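Local structure of Serine/threonine-protein kinase Tel1 (Chaetomium thermophilum, 6SKY) at residues A[2110-2115]-A[2132-2137]; A[2117-2120]-A[2126-2129]; A[1637-1642]-A[2089-2094]. The protein probably phosphorylates serine and threonine residues in [ST]-Q motifs to activate checkpoint signalling at DNA double-strand breaks. All coordinates share one frame; numbering follows the deposited sequence.

Contact 1. Residues A[2110-2115]-A[2132-2137]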
ATOM      1  N   ALA A2110      11.369 -35.837   4.475  1.00 38.09           N
ATOM      2  CA  ALA A2110      12.506 -35.319   3.720  1.00 38.09           C
ATOM      3  C   ALA A2110      12.174 -35.147   2.241  1.00 38.09           C
ATOM      4  O   ALA A2110      12.666 -34.208   1.588  1.00 38.09           O
ATOM      5  CB  ALA A2110      13.706 -36.240   3.894  1.00 38.09           C
ATOM      6  N   THR A2111      11.349 -36.037   1.692  1.00 34.83           N
ATOM      7  CA  THR A2111      10.889 -35.855   0.321  1.00 34.83           C
ATOM      8  C   THR A2111      10.103 -34.562   0.175  1.00 34.83           C
ATOM      9  O   THR A2111      10.273 -33.824  -0.806  1.00 34.83           O
ATOM     10  CB  THR A2111      10.038 -37.044  -0.104  1.00 34.83           C
ATOM     11  OG1 THR A2111      10.755 -38.255   0.141  1.00 34.83           O
ATOM     12  CG2 THR A2111       9.735 -36.956  -1.563  1.00 34.83           C
ATOM     13  N   PHE A2112       9.227 -34.280   1.137  1.00 31.62           N
ATOM     14  CA  PHE A2112       8.487 -33.024   1.107  1.00 31.62           C
ATOM     15  C   PHE A2112       9.427 -31.828   1.088  1.00 31.62           C
ATOM     16  O   PHE A2112       9.179 -30.841   0.384  1.00 31.62           O
ATOM     17  CB  PHE A2112       7.552 -32.942   2.303  1.00 31.62           C
ATOM     18  CG  PHE A2112       6.403 -33.882   2.227  1.00 31.62           C
ATOM     19  CD1 PHE A2112       6.092 -34.510   1.042  1.00 31.62           C
ATOM     20  CD2 PHE A2112       5.628 -34.135   3.336  1.00 31.62           C
ATOM     21  CE1 PHE A2112       5.040 -35.374   0.969  1.00 31.62           C
ATOM     22  CE2 PHE A2112       4.575 -35.001   3.261  1.00 31.62           C
ATOM     23  CZ  PHE A2112       4.280 -35.619   2.080  1.00 31.62           C
ATOM     24  N   GLU A2113      10.522 -31.904   1.841  1.00 36.88           N
ATOM     25  CA  GLU A2113      11.462 -30.782   1.870  1.00 36.88           C
ATOM     26  C   GLU A2113      12.154 -30.566   0.519  1.00 36.88           C
ATOM     27  O   GLU A2113      12.277 -29.423   0.045  1.00 36.88           O
ATOM     28  CB  GLU A2113      12.479 -31.002   2.975  1.00 36.88           C
ATOM     29  CG  GLU A2113      11.837 -31.122   4.337  1.00 36.88           C
ATOM     30  CD  GLU A2113      12.799 -31.600   5.400  1.00 36.88           C
ATOM     31  OE1 GLU A2113      12.336 -32.174   6.408  1.00 36.88           O
ATOM     32  OE2 GLU A2113      14.020 -31.411   5.228  1.00 36.88           O
ATOM     33  N   LYS A2114      12.619 -31.640  -0.120  1.00 35.40           N
ATOM     34  CA  LYS A2114      13.235 -31.475  -1.440  1.00 35.40           C
ATOM     35  C   LYS A2114      12.246 -30.893  -2.453  1.00 35.40           C
ATOM     36  O   LYS A2114      12.583 -29.998  -3.257  1.00 35.40           O
ATOM     37  CB  LYS A2114      13.772 -32.811  -1.929  1.00 35.40           C
ATOM     38  CG  LYS A2114      14.672 -33.504  -0.939  1.00 35.40           C
ATOM     39  CD  LYS A2114      14.816 -34.975  -1.274  1.00 35.40           C
ATOM     40  CE  LYS A2114      15.513 -35.731  -0.156  1.00 35.40           C
ATOM     41  NZ  LYS A2114      15.354 -37.206  -0.291  1.00 35.40           N
ATOM     42  N   ARG A2115      11.013 -31.383  -2.433  1.00 30.67           N
ATOM     43  CA  ARG A2115      10.034 -30.805  -3.337  1.00 30.67           C
ATOM     44  C   ARG A2115       9.793 -29.339  -3.022  1.00 30.67           C
ATOM     45  O   ARG A2115       9.510 -28.557  -3.928  1.00 30.67           O
ATOM     46  CB  ARG A2115       8.752 -31.613  -3.283  1.00 30.67           C
ATOM     47  CG  ARG A2115       8.996 -33.022  -3.701  1.00 30.67           C
ATOM     48  CD  ARG A2115       7.830 -33.899  -3.422  1.00 30.67           C
ATOM     49  NE  ARG A2115       8.054 -35.216  -3.984  1.00 30.67           N
ATOM     50  CZ  ARG A2115       7.232 -36.236  -3.821  1.00 30.67           C
ATOM     51  NH1 ARG A2115       7.509 -37.404  -4.375  1.00 30.67           N
ATOM     52  NH2 ARG A2115       6.137 -36.086  -3.098  1.00 30.67           N
ATOM     53  N   SER A2132      -2.293 -27.544  -0.812  1.00 18.81           N
ATOM     54  CA  SER A2132      -3.582 -27.711  -0.152  1.00 18.81           C
ATOM     55  C   SER A2132      -3.973 -29.177  -0.068  1.00 18.81           C
ATOM     56  O   SER A2132      -4.452 -29.644   0.978  1.00 18.81           O
ATOM     57  CB  SER A2132      -4.654 -26.925  -0.883  1.00 18.81           C
ATOM     58  OG  SER A2132      -5.029 -27.596  -2.054  1.00 18.81           O
ATOM     59  N   CYS A2133      -3.772 -29.928  -1.151  1.00 20.48           N
ATOM     60  CA  CYS A2133      -4.074 -31.352  -1.089  1.00 20.48           C
ATOM     61  C   CYS A2133      -3.186 -32.067  -0.081  1.00 20.48           C
ATOM     62  O   CYS A2133      -3.631 -33.002   0.585  1.00 20.48           O
ATOM     63  CB  CYS A2133      -3.945 -31.980  -2.466  1.00 20.48           C
ATOM     64  SG  CYS A2133      -5.329 -31.647  -3.544  1.00 20.48           S
ATOM     65  N   ARG A2134      -1.929 -31.646   0.051  1.00 19.67           N
ATOM     66  CA  ARG A2134      -1.043 -32.270   1.028  1.00 19.67           C
ATOM     67  C   ARG A2134      -1.514 -32.010   2.449  1.00 19.67           C
ATOM     68  O   ARG A2134      -1.410 -32.882   3.318  1.00 19.67           O
ATOM     69  CB  ARG A2134       0.377 -31.758   0.839  1.00 19.67           C
ATOM     70  CG  ARG A2134       1.375 -32.364   1.774  1.00 19.67           C
ATOM     71  CD  ARG A2134       2.632 -31.554   1.812  1.00 19.67           C
ATOM     72  NE  ARG A2134       3.371 -31.631   0.562  1.00 19.67           N
ATOM     73  CZ  ARG A2134       4.488 -30.960   0.320  1.00 19.67           C
ATOM     74  NH1 ARG A2134       5.101 -31.090  -0.840  1.00 19.67           N
ATOM     75  NH2 ARG A2134       4.989 -30.158   1.240  1.00 19.67           N
ATOM     76  N   GLU A2135      -2.029 -30.813   2.702  1.00 22.01           N
ATOM     77  CA  GLU A2135      -2.601 -30.511   4.008  1.00 22.01           C
ATOM     78  C   GLU A2135      -3.780 -31.420   4.323  1.00 22.01           C
ATOM     79  O   GLU A2135      -3.890 -31.957   5.434  1.00 22.01           O
ATOM     80  CB  GLU A2135      -3.029 -29.055   4.040  1.00 22.01           C
ATOM     81  CG  GLU A2135      -3.604 -28.605   5.336  1.00 22.01           C
ATOM     82  CD  GLU A2135      -4.545 -27.452   5.142  1.00 22.01           C
ATOM     83  OE1 GLU A2135      -5.061 -27.308   4.017  1.00 22.01           O
ATOM     84  OE2 GLU A2135      -4.769 -26.687   6.103  1.00 22.01           O
ATOM     85  N   THR A2136      -4.685 -31.587   3.357  1.00 20.30           N
ATOM     86  CA  THR A2136      -5.812 -32.498   3.558  1.00 20.30           C
ATOM     87  C   THR A2136      -5.339 -33.918   3.835  1.00 20.30           C
ATOM     88  O   THR A2136      -5.862 -34.591   4.728  1.00 20.30           O
ATOM     89  CB  THR A2136      -6.728 -32.488   2.345  1.00 20.30           C
ATOM     90  OG1 THR A2136      -7.160 -31.152   2.094  1.00 20.30           O
ATOM     91  CG2 THR A2136      -7.927 -33.329   2.604  1.00 20.30           C
ATOM     92  N   THR A2137      -4.353 -34.389   3.079  1.00 22.72           N
ATOM     93  CA  THR A2137      -3.828 -35.733   3.276  1.00 22.72           C
ATOM     94  C   THR A2137      -3.299 -35.923   4.688  1.00 22.72           C
ATOM     95  O   THR A2137      -3.617 -36.912   5.353  1.00 22.72           O
ATOM     96  CB  THR A2137      -2.734 -36.006   2.254  1.00 22.72           C
ATOM     97  OG1 THR A2137      -3.299 -35.999   0.945  1.00 22.72           O
ATOM     98  CG2 THR A2137      -2.114 -37.324   2.495  1.00 22.72           C
TER

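Contact 2. Residues A[2117-2120]-A[2126-2129]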
ATOM      1  N   LYS A2117      12.115 -27.325  -2.232  1.00 31.78           N
ATOM      2  CA  LYS A2117      13.192 -26.691  -2.992  1.00 31.78           C
ATOM      3  C   LYS A2117      12.752 -26.387  -4.414  1.00 31.78           C
ATOM      4  O   LYS A2117      13.016 -25.299  -4.931  1.00 31.78           O
ATOM      5  CB  LYS A2117      14.444 -27.567  -3.019  1.00 31.78           C
ATOM      6  CG  LYS A2117      14.846 -28.158  -1.684  1.00 31.78           C
ATOM      7  CD  LYS A2117      15.346 -27.116  -0.708  1.00 31.78           C
ATOM      8  CE  LYS A2117      15.848 -27.789   0.557  1.00 31.78           C
ATOM      9  NZ  LYS A2117      16.549 -26.845   1.463  1.00 31.78           N
ATOM     10  N   TRP A2118      12.079 -27.338  -5.069  1.00 25.22           N
ATOM     11  CA  TRP A2118      11.578 -26.997  -6.414  1.00 25.22           C
ATOM     12  C   TRP A2118      10.457 -25.961  -6.349  1.00 25.22           C
ATOM     13  O   TRP A2118      10.357 -25.096  -7.224  1.00 25.22           O
ATOM     14  CB  TRP A2118      11.126 -28.241  -7.214  1.00 25.22           C
ATOM     15  CG  TRP A2118       9.641 -28.653  -7.203  1.00 25.22           C
ATOM     16  CD1 TRP A2118       9.128 -29.759  -6.616  1.00 25.22           C
ATOM     17  CD2 TRP A2118       8.527 -28.001  -7.842  1.00 25.22           C
ATOM     18  NE1 TRP A2118       7.780 -29.827  -6.811  1.00 25.22           N
ATOM     19  CE2 TRP A2118       7.385 -28.757  -7.557  1.00 25.22           C
ATOM     20  CE3 TRP A2118       8.383 -26.842  -8.595  1.00 25.22           C
ATOM     21  CZ2 TRP A2118       6.125 -28.399  -8.000  1.00 25.22           C
ATOM     22  CZ3 TRP A2118       7.128 -26.490  -9.029  1.00 25.22           C
ATOM     23  CH2 TRP A2118       6.019 -27.265  -8.732  1.00 25.22           C
ATOM     24  N   MET A2119       9.619 -26.021  -5.308  1.00 25.34           N
ATOM     25  CA  MET A2119       8.364 -25.270  -5.290  1.00 25.34           C
ATOM     26  C   MET A2119       8.573 -23.783  -5.098  1.00 25.34           C
ATOM     27  O   MET A2119       7.726 -22.990  -5.510  1.00 25.34           O
ATOM     28  CB  MET A2119       7.461 -25.779  -4.179  1.00 25.34           C
ATOM     29  CG  MET A2119       6.776 -27.058  -4.472  1.00 25.34           C
ATOM     30  SD  MET A2119       5.948 -27.715  -3.047  1.00 25.34           S
ATOM     31  CE  MET A2119       5.104 -29.068  -3.814  1.00 25.34           C
ATOM     32  N   MET A2120       9.665 -23.389  -4.440  1.00 28.80           N
ATOM     33  CA  MET A2120       9.882 -21.968  -4.159  1.00 28.80           C
ATOM     34  C   MET A2120       9.789 -21.087  -5.399  1.00 28.80           C
ATOM     35  O   MET A2120       9.344 -19.942  -5.309  1.00 28.80           O
ATOM     36  CB  MET A2120      11.236 -21.756  -3.503  1.00 28.80           C
ATOM     37  CG  MET A2120      11.336 -22.323  -2.119  1.00 28.80           C
ATOM     38  SD  MET A2120      10.278 -21.484  -0.945  1.00 28.80           S
ATOM     39  CE  MET A2120      10.703 -22.384   0.534  1.00 28.80           C
ATOM     40  N   ASP A2126      -0.023 -24.384  -9.511  1.00 25.96           N
ATOM     41  CA  ASP A2126       0.386 -25.756  -9.239  1.00 25.96           C
ATOM     42  C   ASP A2126       0.824 -25.927  -7.798  1.00 25.96           C
ATOM     43  O   ASP A2126       0.469 -26.913  -7.144  1.00 25.96           O
ATOM     44  CB  ASP A2126       1.520 -26.156 -10.176  1.00 25.96           C
ATOM     45  CG  ASP A2126       1.328 -25.630 -11.578  1.00 25.96           C
ATOM     46  OD1 ASP A2126       0.192 -25.245 -11.920  1.00 25.96           O
ATOM     47  OD2 ASP A2126       2.314 -25.603 -12.343  1.00 25.96           O
ATOM     48  N   VAL A2127       1.602 -24.976  -7.289  1.00 22.43           N
ATOM     49  CA  VAL A2127       2.122 -25.076  -5.934  1.00 22.43           C
ATOM     50  C   VAL A2127       0.990 -25.023  -4.925  1.00 22.43           C
ATOM     51  O   VAL A2127       0.941 -25.821  -3.987  1.00 22.43           O
ATOM     52  CB  VAL A2127       3.159 -23.971  -5.680  1.00 22.43           C
ATOM     53  CG1 VAL A2127       3.550 -23.952  -4.234  1.00 22.43           C
ATOM     54  CG2 VAL A2127       4.366 -24.202  -6.529  1.00 22.43           C
ATOM     55  N   SER A2128       0.059 -24.092  -5.107  1.00 20.47           N
ATOM     56  CA  SER A2128      -1.037 -23.969  -4.159  1.00 20.47           C
ATOM     57  C   SER A2128      -1.910 -25.209  -4.171  1.00 20.47           C
ATOM     58  O   SER A2128      -2.324 -25.692  -3.112  1.00 20.47           O
ATOM     59  CB  SER A2128      -1.864 -22.731  -4.467  1.00 20.47           C
ATOM     60  OG  SER A2128      -2.652 -22.933  -5.610  1.00 20.47           O
ATOM     61  N   GLN A2129      -2.186 -25.752  -5.356  1.00 20.61           N
ATOM     62  CA  GLN A2129      -2.990 -26.964  -5.453  1.00 20.61           C
ATOM     63  C   GLN A2129      -2.334 -28.133  -4.729  1.00 20.61           C
ATOM     64  O   GLN A2129      -2.966 -28.806  -3.901  1.00 20.61           O
ATOM     65  CB  GLN A2129      -3.212 -27.286  -6.918  1.00 20.61           C
ATOM     66  CG  GLN A2129      -3.906 -28.570  -7.183  1.00 20.61           C
ATOM     67  CD  GLN A2129      -4.182 -28.753  -8.639  1.00 20.61           C
ATOM     68  OE1 GLN A2129      -4.036 -27.830  -9.423  1.00 20.61           O
ATOM     69  NE2 GLN A2129      -4.579 -29.945  -9.017  1.00 20.61           N
TER

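Contact 3. Residues A[1637-1642]-A[2089-2094]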
ATOM      1  N   LEU A1637       4.001 -40.500 -13.560  1.00 27.92           N
ATOM      2  CA  LEU A1637       3.846 -39.116 -13.998  1.00 27.92           C
ATOM      3  C   LEU A1637       3.580 -38.184 -12.827  1.00 27.92           C
ATOM      4  O   LEU A1637       4.065 -37.049 -12.806  1.00 27.92           O
ATOM      5  CB  LEU A1637       2.713 -39.005 -15.006  1.00 27.92           C
ATOM      6  CG  LEU A1637       2.910 -39.571 -16.400  1.00 27.92           C
ATOM      7  CD1 LEU A1637       1.625 -39.422 -17.164  1.00 27.92           C
ATOM      8  CD2 LEU A1637       4.018 -38.842 -17.093  1.00 27.92           C
ATOM      9  N   GLY A1638       2.802 -38.637 -11.847  1.00 24.70           N
ATOM     10  CA  GLY A1638       2.528 -37.810 -10.693  1.00 24.70           C
ATOM     11  C   GLY A1638       3.754 -37.589  -9.842  1.00 24.70           C
ATOM     12  O   GLY A1638       3.973 -36.491  -9.339  1.00 24.70           O
ATOM     13  N   ARG A1639       4.579 -38.620  -9.677  1.00 31.01           N
ATOM     14  CA  ARG A1639       5.818 -38.439  -8.934  1.00 31.01           C
ATOM     15  C   ARG A1639       6.777 -37.519  -9.678  1.00 31.01           C
ATOM     16  O   ARG A1639       7.456 -36.693  -9.064  1.00 31.01           O
ATOM     17  CB  ARG A1639       6.453 -39.792  -8.667  1.00 31.01           C
ATOM     18  CG  ARG A1639       7.550 -39.758  -7.659  1.00 31.01           C
ATOM     19  CD  ARG A1639       8.046 -41.147  -7.388  1.00 31.01           C
ATOM     20  NE  ARG A1639       6.948 -42.055  -7.087  1.00 31.01           N
ATOM     21  CZ  ARG A1639       6.481 -42.271  -5.865  1.00 31.01           C
ATOM     22  NH1 ARG A1639       7.019 -41.646  -4.831  1.00 31.01           N
ATOM     23  NH2 ARG A1639       5.478 -43.110  -5.676  1.00 31.01           N
ATOM     24  N   SER A1640       6.820 -37.616 -11.004  1.00 28.04           N
ATOM     25  CA  SER A1640       7.667 -36.718 -11.779  1.00 28.04           C
ATOM     26  C   SER A1640       7.217 -35.267 -11.658  1.00 28.04           C
ATOM     27  O   SER A1640       8.049 -34.360 -11.550  1.00 28.04           O
ATOM     28  CB  SER A1640       7.672 -37.154 -13.237  1.00 28.04           C
ATOM     29  OG  SER A1640       8.158 -36.123 -14.068  1.00 28.04           O
ATOM     30  N   PHE A1641       5.908 -35.021 -11.686  1.00 22.20           N
ATOM     31  CA  PHE A1641       5.424 -33.647 -11.579  1.00 22.20           C
ATOM     32  C   PHE A1641       5.576 -33.116 -10.163  1.00 22.20           C
ATOM     33  O   PHE A1641       5.889 -31.940  -9.967  1.00 22.20           O
ATOM     34  CB  PHE A1641       3.971 -33.567 -12.026  1.00 22.20           C
ATOM     35  CG  PHE A1641       3.419 -32.181 -12.056  1.00 22.20           C
ATOM     36  CD1 PHE A1641       2.689 -31.690 -11.004  1.00 22.20           C
ATOM     37  CD2 PHE A1641       3.617 -31.372 -13.145  1.00 22.20           C
ATOM     38  CE1 PHE A1641       2.179 -30.427 -11.041  1.00 22.20           C
ATOM     39  CE2 PHE A1641       3.102 -30.110 -13.179  1.00 22.20           C
ATOM     40  CZ  PHE A1641       2.385 -29.641 -12.130  1.00 22.20           C
ATOM     41  N   ALA A1642       5.361 -33.957  -9.159  1.00 24.18           N
ATOM     42  CA  ALA A1642       5.572 -33.525  -7.791  1.00 24.18           C
ATOM     43  C   ALA A1642       7.035 -33.285  -7.486  1.00 24.18           C
ATOM     44  O   ALA A1642       7.342 -32.546  -6.552  1.00 24.18           O
ATOM     45  CB  ALA A1642       5.013 -34.556  -6.820  1.00 24.18           C
ATOM     46  N   ALA A2089      -1.089 -35.096  -6.288  1.00 19.73           N
ATOM     47  CA  ALA A2089      -1.801 -35.229  -5.022  1.00 19.73           C
ATOM     48  C   ALA A2089      -2.131 -36.682  -4.712  1.00 19.73           C
ATOM     49  O   ALA A2089      -1.932 -37.148  -3.584  1.00 19.73           O
ATOM     50  CB  ALA A2089      -3.071 -34.390  -5.057  1.00 19.73           C
ATOM     51  N   LEU A2090      -2.665 -37.409  -5.694  1.00 19.61           N
ATOM     52  CA  LEU A2090      -2.972 -38.819  -5.477  1.00 19.61           C
ATOM     53  C   LEU A2090      -1.718 -39.627  -5.185  1.00 19.61           C
ATOM     54  O   LEU A2090      -1.761 -40.572  -4.393  1.00 19.61           O
ATOM     55  CB  LEU A2090      -3.700 -39.395  -6.683  1.00 19.61           C
ATOM     56  CG  LEU A2090      -5.123 -38.920  -6.936  1.00 19.61           C
ATOM     57  CD1 LEU A2090      -5.525 -39.259  -8.334  1.00 19.61           C
ATOM     58  CD2 LEU A2090      -6.057 -39.562  -5.974  1.00 19.61           C
ATOM     59  N   THR A2091      -0.588 -39.254  -5.776  1.00 24.90           N
ATOM     60  CA  THR A2091       0.648 -39.978  -5.503  1.00 24.90           C
ATOM     61  C   THR A2091       1.154 -39.724  -4.089  1.00 24.90           C
ATOM     62  O   THR A2091       1.629 -40.648  -3.428  1.00 24.90           O
ATOM     63  CB  THR A2091       1.701 -39.603  -6.537  1.00 24.90           C
ATOM     64  OG1 THR A2091       1.213 -39.933  -7.836  1.00 24.90           O
ATOM     65  CG2 THR A2091       2.961 -40.361  -6.305  1.00 24.90           C
ATOM     66  N   GLU A2092       1.054 -38.489  -3.593  1.00 26.64           N
ATOM     67  CA  GLU A2092       1.469 -38.238  -2.210  1.00 26.64           C
ATOM     68  C   GLU A2092       0.546 -38.929  -1.213  1.00 26.64           C
ATOM     69  O   GLU A2092       1.002 -39.454  -0.187  1.00 26.64           O
ATOM     70  CB  GLU A2092       1.526 -36.738  -1.931  1.00 26.64           C
ATOM     71  CG  GLU A2092       2.676 -36.023  -2.632  1.00 26.64           C
ATOM     72  CD  GLU A2092       2.635 -34.509  -2.471  1.00 26.64           C
ATOM     73  OE1 GLU A2092       1.523 -33.937  -2.443  1.00 26.64           O
ATOM     74  OE2 GLU A2092       3.717 -33.892  -2.375  1.00 26.64           O
ATOM     75  N   LEU A2093      -0.756 -38.932  -1.493  1.00 25.83           N
ATOM     76  CA  LEU A2093      -1.689 -39.709  -0.684  1.00 25.83           C
ATOM     77  C   LEU A2093      -1.282 -41.175  -0.632  1.00 25.83           C
ATOM     78  O   LEU A2093      -1.197 -41.772   0.446  1.00 25.83           O
ATOM     79  CB  LEU A2093      -3.100 -39.559  -1.246  1.00 25.83           C
ATOM     80  CG  LEU A2093      -4.239 -40.342  -0.613  1.00 25.83           C
ATOM     81  CD1 LEU A2093      -4.232 -40.172   0.863  1.00 25.83           C
ATOM     82  CD2 LEU A2093      -5.543 -39.865  -1.168  1.00 25.83           C
ATOM     83  N   ASP A2094      -1.033 -41.774  -1.795  1.00 33.46           N
ATOM     84  CA  ASP A2094      -0.630 -43.172  -1.838  1.00 33.46           C
ATOM     85  C   ASP A2094       0.674 -43.400  -1.093  1.00 33.46           C
ATOM     86  O   ASP A2094       0.881 -44.466  -0.510  1.00 33.46           O
ATOM     87  CB  ASP A2094      -0.492 -43.622  -3.285  1.00 33.46           C
ATOM     88  CG  ASP A2094      -0.770 -45.093  -3.467  1.00 33.46           C
ATOM     89  OD1 ASP A2094      -0.725 -45.842  -2.471  1.00 33.46           O
ATOM     90  OD2 ASP A2094      -1.036 -45.502  -4.614  1.00 33.46           O
TER

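Contact 1. Residues A[2110-2115]-A[2132-2137]
Arg2134 lays its guanidinium flat over one face of the Phe2112 ring, the two planes only 8° apart and their centres separated by 4.3 Å. The overlap is offset: NE of Arg2134 sits above the middle of the ring, while NH2 slides back toward the root of the phenylalanine and comes within 3.9 Å of Phe2112 CB. CD of Arg2134 lies over the same face, 4.2 Å from the ring centroid, as a CH-pi contact, and CZ makes the cation-pi contact. The reach depends on the torsions: the chain leaves with CG anti to the backbone N (chi1 -179°) and then bends at chi3 (-69°), which turns the flat group parallel to the ring. The two helices, 2102-2119 and 2124-2143, run antiparallel as consecutive arms of a hairpin in the alpha-solenoid FAT domain, with their nearest CA atoms here, Phe2112 and Arg2134, 9.6 Å apart. At that spacing the contact is made by the long reach of Arg2134 and the phenylalanine ring. Leu2167 of helix 2154-2174 also packs on both Phe2112 and Arg2134. Arg2115 adds a lighter touch, its CB 4.4 Å from Arg2134 NH1, while its own guanidinium has Thr2111 CG2 over one face and forms a salt bridge with Asp1606. Glu2092 has a long, weak ion pair to each arginine, so its negative charge would probably ease their proximity.

Contact 2. Residues A[2117-2120]-A[2126-2129]
Val2127 touches the end of helix 2102-2119 through its CG2 methyl, and the apolar contacts all run through that one branch. CH2 of Trp2118, at the far end of the indole, meets it at 4.1 Å; CB of Met2119 lies 4.2 Å from the same methyl. The valine rotamer sets this up, since CG1 stands anti to the backbone N (chi1 172°) and CG2 is swung beside that N, facing the other helix. Within the first segment, Met2119 CG lies over one face of the Trp2118 ring, off toward its rim, so the indole, the CB and CG of Met2119 and the valine methyl pack together. Beyond CG the methionine chain runs extended, and the side chain also packs on Ile2130, Leu2131 and Arg2134, further along helix 2124-2143.

The backbone joins in by van der Waals contact: Met2119 O is 3.7 Å from Val2127 CG2, and the CA atoms of these two residues are 6.3 Å apart, a close approach where the chain turns back.

Polar groups beside the cluster are held by other helices. Trp2118 NE1 hydrogen-bonds to Ala1642 O, and Asp2126 OD2 forms a salt bridge with Arg2081.

Only five residues separate the segments, which form the turn end of an antiparallel helical hairpin in the all-helical FAT domain. Ile2171 of helix 2154-2174 packs on Met2119 and Val2127, while helix 1627-1644 accepts the indole N-H and helix 2077-2097 supplies Arg2081 to Asp2126.

Contact 3. Residues A[1637-1642]-A[2089-2094]
Helices 1627-1644 and 2077-2097 approach to 5.9 Å between the CA atoms of Gly1638 and Thr2091. The glycine has no side chain where a CB would point toward the threonine's helix, and this permits the close approach. Thr2091 fills the interface with both branches. Its OG1 lies 3.8 Å from Gly1638 CA, a van der Waals contact, while the hydroxyl is hydrogen-bonded to Leu2087 O one turn back in its own helix. CG2, anti to the backbone N, sits over one face of the Arg1639 guanidinium, 3.8 Å from NH2 and offset toward the rim, and the two side chains cross at about a right angle. The arginine bends at chi3 (-51°) to bring its flat group over the methyl, and NH1 forms a salt bridge with Asp2095, one turn after Thr2091 in helix 2077-2097. With an alanine in place of Thr2091, lacking OG1 and CG2, a gap is likely to open against Gly1638 and the guanidinium would probably be freer to shift, without a methyl over that face. This is close helix-helix packing at a glycine, and it joins helix 1627-1644 to helix 2077-2097, distant in sequence, within the alpha solenoid.

In the fold
Running from the N terminus, helix 1627-1644 is the first to be used; contact 3 closes a very long loop, 446 residues between its segments, when helix 2077-2097 arrives. The chain then turns into helices 2102-2119 and 2124-2143, where contact 1 closes a short loop and contact 2 a still shorter one within it, nearer the turn. Contact 3 is thus in series with the other two, and none crosses. In space they adjoin: the centres of contacts 1 and 2, and of 1 and 3, are about 10 Å apart, with Met2119 bridging the first two. Contacts 1 and 2 hold the hairpin arms together, contact 3 joins 1627-1644 to 2077-2097, and Glu2092 and Ala1642 link the two pairs.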